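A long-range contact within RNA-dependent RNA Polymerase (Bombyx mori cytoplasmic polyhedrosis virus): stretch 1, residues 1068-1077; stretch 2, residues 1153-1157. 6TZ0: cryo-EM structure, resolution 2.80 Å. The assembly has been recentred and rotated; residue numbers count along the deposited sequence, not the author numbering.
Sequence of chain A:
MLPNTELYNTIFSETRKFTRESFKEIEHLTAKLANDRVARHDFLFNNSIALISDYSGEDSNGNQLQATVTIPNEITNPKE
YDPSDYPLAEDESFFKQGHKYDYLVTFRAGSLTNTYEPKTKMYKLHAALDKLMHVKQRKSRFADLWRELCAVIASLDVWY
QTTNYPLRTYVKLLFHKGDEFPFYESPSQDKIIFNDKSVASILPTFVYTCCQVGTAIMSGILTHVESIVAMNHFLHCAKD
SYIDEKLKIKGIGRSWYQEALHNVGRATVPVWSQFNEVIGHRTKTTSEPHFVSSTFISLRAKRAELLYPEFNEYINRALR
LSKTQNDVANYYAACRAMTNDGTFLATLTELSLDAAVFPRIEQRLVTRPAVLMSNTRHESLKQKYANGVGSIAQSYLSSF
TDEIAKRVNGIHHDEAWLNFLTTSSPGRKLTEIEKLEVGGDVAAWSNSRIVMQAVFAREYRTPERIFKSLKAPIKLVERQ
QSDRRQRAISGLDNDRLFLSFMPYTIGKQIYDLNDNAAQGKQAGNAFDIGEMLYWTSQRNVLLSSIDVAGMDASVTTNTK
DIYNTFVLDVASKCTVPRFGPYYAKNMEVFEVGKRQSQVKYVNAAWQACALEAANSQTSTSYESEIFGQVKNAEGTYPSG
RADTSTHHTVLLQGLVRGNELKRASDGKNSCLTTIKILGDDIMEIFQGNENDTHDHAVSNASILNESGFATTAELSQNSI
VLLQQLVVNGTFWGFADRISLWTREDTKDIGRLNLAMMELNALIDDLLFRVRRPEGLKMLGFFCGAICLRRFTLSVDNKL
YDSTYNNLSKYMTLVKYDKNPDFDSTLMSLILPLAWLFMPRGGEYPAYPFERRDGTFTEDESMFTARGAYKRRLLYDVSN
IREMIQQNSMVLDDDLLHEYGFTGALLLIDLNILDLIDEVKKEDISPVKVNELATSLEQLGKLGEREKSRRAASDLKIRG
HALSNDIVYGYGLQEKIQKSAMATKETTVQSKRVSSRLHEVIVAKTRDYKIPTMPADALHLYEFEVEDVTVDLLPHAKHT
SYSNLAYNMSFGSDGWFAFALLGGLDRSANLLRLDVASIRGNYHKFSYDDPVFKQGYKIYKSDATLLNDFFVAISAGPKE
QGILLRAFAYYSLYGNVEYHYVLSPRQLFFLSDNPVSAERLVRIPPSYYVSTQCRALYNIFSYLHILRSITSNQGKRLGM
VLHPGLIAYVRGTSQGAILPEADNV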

ATOM      1  N   SER A1068      11.872 -20.098  23.494  1.00 68.18           N
ATOM      2  CA  SER A1068      12.577 -19.963  24.759  1.00 68.18           C
ATOM      3  C   SER A1068      13.705 -20.969  24.928  1.00 68.18           C
ATOM      4  O   SER A1068      14.447 -20.883  25.912  1.00 68.18           O
ATOM      5  CB  SER A1068      11.595 -20.110  25.927  1.00 68.18           C
ATOM      6  OG  SER A1068      11.049 -21.420  25.964  1.00 68.18           O
ATOM      7  N   ALA A1069      13.843 -21.925  24.010  1.00 69.91           N
ATOM      8  CA  ALA A1069      14.895 -22.937  24.104  1.00 69.91           C
ATOM      9  C   ALA A1069      16.140 -22.451  23.361  1.00 69.91           C
ATOM     10  O   ALA A1069      16.569 -23.003  22.346  1.00 69.91           O
ATOM     11  CB  ALA A1069      14.401 -24.275  23.566  1.00 69.91           C
ATOM     12  N   ASN A1070      16.718 -21.383  23.896  1.00 72.25           N
ATOM     13  CA  ASN A1070      17.989 -20.844  23.426  1.00 72.25           C
ATOM     14  C   ASN A1070      19.084 -21.280  24.401  1.00 72.25           C
ATOM     15  O   ASN A1070      19.451 -20.554  25.326  1.00 72.25           O
ATOM     16  CB  ASN A1070      17.904 -19.316  23.244  1.00 72.25           C
ATOM     17  CG  ASN A1070      17.260 -18.609  24.424  1.00 72.25           C
ATOM     18  OD1 ASN A1070      16.889 -19.234  25.417  1.00 72.25           O
ATOM     19  ND2 ASN A1070      17.133 -17.295  24.318  1.00 72.25           N
ATOM     20  N   LEU A1071      19.607 -22.489  24.177  1.00 70.47           N
ATOM     21  CA  LEU A1071      20.620 -23.046  25.067  1.00 70.47           C
ATOM     22  C   LEU A1071      21.947 -22.318  24.894  1.00 70.47           C
ATOM     23  O   LEU A1071      22.456 -21.690  25.829  1.00 70.47           O
ATOM     24  CB  LEU A1071      20.764 -24.550  24.802  1.00 70.47           C
ATOM     25  CG  LEU A1071      21.453 -25.518  25.780  1.00 70.47           C
ATOM     26  CD1 LEU A1071      22.978 -25.528  25.694  1.00 70.47           C
ATOM     27  CD2 LEU A1071      21.003 -25.227  27.202  1.00 70.47           C
ATOM     28  N   LEU A1072      22.518 -22.386  23.696  1.00 71.30           N
ATOM     29  CA  LEU A1072      23.654 -21.561  23.312  1.00 71.30           C
ATOM     30  C   LEU A1072      23.178 -20.604  22.232  1.00 71.30           C
ATOM     31  O   LEU A1072      22.760 -21.040  21.154  1.00 71.30           O
ATOM     32  CB  LEU A1072      24.821 -22.408  22.810  1.00 71.30           C
ATOM     33  CG  LEU A1072      25.502 -23.315  23.830  1.00 71.30           C
ATOM     34  CD1 LEU A1072      26.559 -24.161  23.152  1.00 71.30           C
ATOM     35  CD2 LEU A1072      26.105 -22.490  24.951  1.00 71.30           C
ATOM     36  N   ARG A1073      23.212 -19.311  22.529  1.00 75.74           N
ATOM     37  CA  ARG A1073      22.741 -18.298  21.595  1.00 75.74           C
ATOM     38  C   ARG A1073      23.857 -17.368  21.154  1.00 75.74           C
ATOM     39  O   ARG A1073      23.942 -17.025  19.972  1.00 75.74           O
ATOM     40  CB  ARG A1073      21.593 -17.494  22.227  1.00 75.74           C
ATOM     41  CG  ARG A1073      21.015 -16.413  21.335  1.00 75.74           C
ATOM     42  CD  ARG A1073      20.410 -17.025  20.085  1.00 75.74           C
ATOM     43  NE  ARG A1073      19.258 -17.872  20.384  1.00 75.74           N
ATOM     44  CZ  ARG A1073      18.727 -18.740  19.530  1.00 75.74           C
ATOM     45  NH1 ARG A1073      17.680 -19.468  19.886  1.00 75.74           N
ATOM     46  NH2 ARG A1073      19.247 -18.888  18.321  1.00 75.74           N
ATOM     47  N   LEU A1074      24.735 -16.972  22.072  1.00 75.12           N
ATOM     48  CA  LEU A1074      25.820 -16.070  21.714  1.00 75.12           C
ATOM     49  C   LEU A1074      26.910 -16.814  20.949  1.00 75.12           C
ATOM     50  O   LEU A1074      27.405 -16.333  19.921  1.00 75.12           O
ATOM     51  CB  LEU A1074      26.368 -15.415  22.984  1.00 75.12           C
ATOM     52  CG  LEU A1074      27.236 -14.159  22.939  1.00 75.12           C
ATOM     53  CD1 LEU A1074      26.969 -13.345  24.189  1.00 75.12           C
ATOM     54  CD2 LEU A1074      28.706 -14.492  22.857  1.00 75.12           C
ATOM     55  N   ASP A1075      27.262 -18.015  21.410  1.00 72.68           N
ATOM     56  CA  ASP A1075      28.408 -18.726  20.853  1.00 72.68           C
ATOM     57  C   ASP A1075      28.054 -19.403  19.531  1.00 72.68           C
ATOM     58  O   ASP A1075      28.928 -19.629  18.685  1.00 72.68           O
ATOM     59  CB  ASP A1075      28.924 -19.740  21.875  1.00 72.68           C
ATOM     60  CG  ASP A1075      30.276 -20.309  21.505  1.00 72.68           C
ATOM     61  OD1 ASP A1075      31.280 -19.574  21.609  1.00 72.68           O
ATOM     62  OD2 ASP A1075      30.342 -21.493  21.129  1.00 72.68           O
ATOM     63  N   VAL A1076      26.776 -19.741  19.334  1.00 67.84           N
ATOM     64  CA  VAL A1076      26.343 -20.284  18.048  1.00 67.84           C
ATOM     65  C   VAL A1076      26.284 -19.183  17.005  1.00 67.84           C
ATOM     66  O   VAL A1076      26.936 -19.253  15.956  1.00 67.84           O
ATOM     67  CB  VAL A1076      24.975 -20.977  18.177  1.00 67.84           C
ATOM     68  CG1 VAL A1076      24.479 -21.404  16.809  1.00 67.84           C
ATOM     69  CG2 VAL A1076      25.058 -22.163  19.084  1.00 67.84           C
ATOM     70  N   ALA A1077      25.513 -18.133  17.299  1.00 72.33           N
ATOM     71  CA  ALA A1077      25.249 -17.086  16.322  1.00 72.33           C
ATOM     72  C   ALA A1077      26.471 -16.214  16.092  1.00 72.33           C
ATOM     73  O   ALA A1077      26.525 -15.476  15.107  1.00 72.33           O
ATOM     74  CB  ALA A1077      24.064 -16.235  16.771  1.00 72.33           C
ATOM     75  N   ASP A1153      15.049 -24.366  14.761  1.00 46.50           N
ATOM     76  CA  ASP A1153      16.114 -23.469  14.343  1.00 46.50           C
ATOM     77  C   ASP A1153      17.391 -23.646  15.147  1.00 46.50           C
ATOM     78  O   ASP A1153      18.361 -22.923  14.903  1.00 46.50           O
ATOM     79  CB  ASP A1153      15.656 -22.014  14.471  1.00 46.50           C
ATOM     80  CG  ASP A1153      14.584 -21.648  13.476  1.00 46.50           C
ATOM     81  OD1 ASP A1153      14.556 -22.246  12.380  1.00 46.50           O
ATOM     82  OD2 ASP A1153      13.771 -20.753  13.786  1.00 46.50           O
ATOM     83  N   ASN A1154      17.418 -24.570  16.100  1.00 45.37           N
ATOM     84  CA  ASN A1154      18.511 -24.634  17.047  1.00 45.37           C
ATOM     85  C   ASN A1154      19.406 -25.810  16.704  1.00 45.37           C
ATOM     86  O   ASN A1154      18.912 -26.943  16.604  1.00 45.37           O
ATOM     87  CB  ASN A1154      17.972 -24.770  18.464  1.00 45.37           C
ATOM     88  CG  ASN A1154      18.999 -24.419  19.519  1.00 45.37           C
ATOM     89  OD1 ASN A1154      20.135 -24.077  19.210  1.00 45.37           O
ATOM     90  ND2 ASN A1154      18.596 -24.489  20.778  1.00 45.37           N
ATOM     91  N   PRO A1155      20.710 -25.597  16.503  1.00 43.64           N
ATOM     92  CA  PRO A1155      21.624 -26.729  16.290  1.00 43.64           C
ATOM     93  C   PRO A1155      21.851 -27.594  17.518  1.00 43.64           C
ATOM     94  O   PRO A1155      22.440 -28.671  17.384  1.00 43.64           O
ATOM     95  CB  PRO A1155      22.923 -26.042  15.860  1.00 43.64           C
ATOM     96  CG  PRO A1155      22.494 -24.732  15.321  1.00 43.64           C
ATOM     97  CD  PRO A1155      21.341 -24.316  16.158  1.00 43.64           C
ATOM     98  N   VAL A1156      21.418 -27.160  18.704  1.00 46.38           N
ATOM     99  CA  VAL A1156      21.597 -27.939  19.921  1.00 46.38           C
ATOM    100  C   VAL A1156      20.677 -29.158  19.925  1.00 46.38           C
ATOM    101  O   VAL A1156      20.973 -30.162  20.578  1.00 46.38           O
ATOM    102  CB  VAL A1156      21.381 -27.002  21.132  1.00 46.38           C
ATOM    103  CG1 VAL A1156      21.601 -27.697  22.472  1.00 46.38           C
ATOM    104  CG2 VAL A1156      22.302 -25.800  21.029  1.00 46.38           C
ATOM    105  N   SER A1157      19.604 -29.135  19.133  1.00 42.08           N
ATOM    106  CA  SER A1157      18.673 -30.254  19.066  1.00 42.08           C
ATOM    107  C   SER A1157      19.259 -31.502  18.415  1.00 42.08           C
ATOM    108  O   SER A1157      18.616 -32.555  18.454  1.00 42.08           O
ATOM    109  CB  SER A1157      17.418 -29.836  18.309  1.00 42.08           C
ATOM    110  OG  SER A1157      17.714 -29.575  16.952  1.00 42.08           O
TER

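The contact is small, with 275 Å² buried over both sides, and its touching residues are at least 79 apart in sequence. Backbones stay well separated: the CA atoms of L1071 and V1156 lie 7.2 Å apart, those of V1076 and P1155 8.2 Å, so side chains must fill the gap.

Two apolar pairs do so. In the first, CG of L1071 lies 4.0 Å from CG1 of V1156. Both CA-to-CB bonds point toward the opposing stretch, and both residues have chi1 in the t well. V1156 has 57 Å² covered, the largest share of any residue here. Its other methyl, CG2, sits 4.3 Å from the backbone N of L1072 and equally 4.3 Å from CB of L1071, so this methyl packs against both residues. The second pair is V1076 and P1155, with CG1 of V1076 4.2 Å from CG of P1155. V1076 projects toward stretch 2 from a helix that begins at L1074, while the proline, its CA-to-CB bond sideways, offers a ring carbon. Both residues are buried in the whole assembly, a setting suited to side chains without polar groups.

The polar part of the contact centres on N1154, which has 56 Å² covered. Its CA-to-CB bond points sideways, but with chi1 at -162° (t) the end of the side chain comes nearer stretch 1. ND2 of N1154 reaches to 3.0 Å from O of A1069, a close approach whose geometry does not settle whether a hydrogen bond forms.

Two hydrogen bonds within stretch 2 accompany this arrangement, one to the carboxamide and one to the backbone of N1154. N of V1156 donates a weak hydrogen bond to OD1 of N1154 (3.4 Å, N-H...acceptor angle 170°), and OG of S1157 donates to O of N1154 at 2.9 Å. The asparagine thus suits a turn where its carboxamide can accept from its own stretch while its nitrogen faces the other.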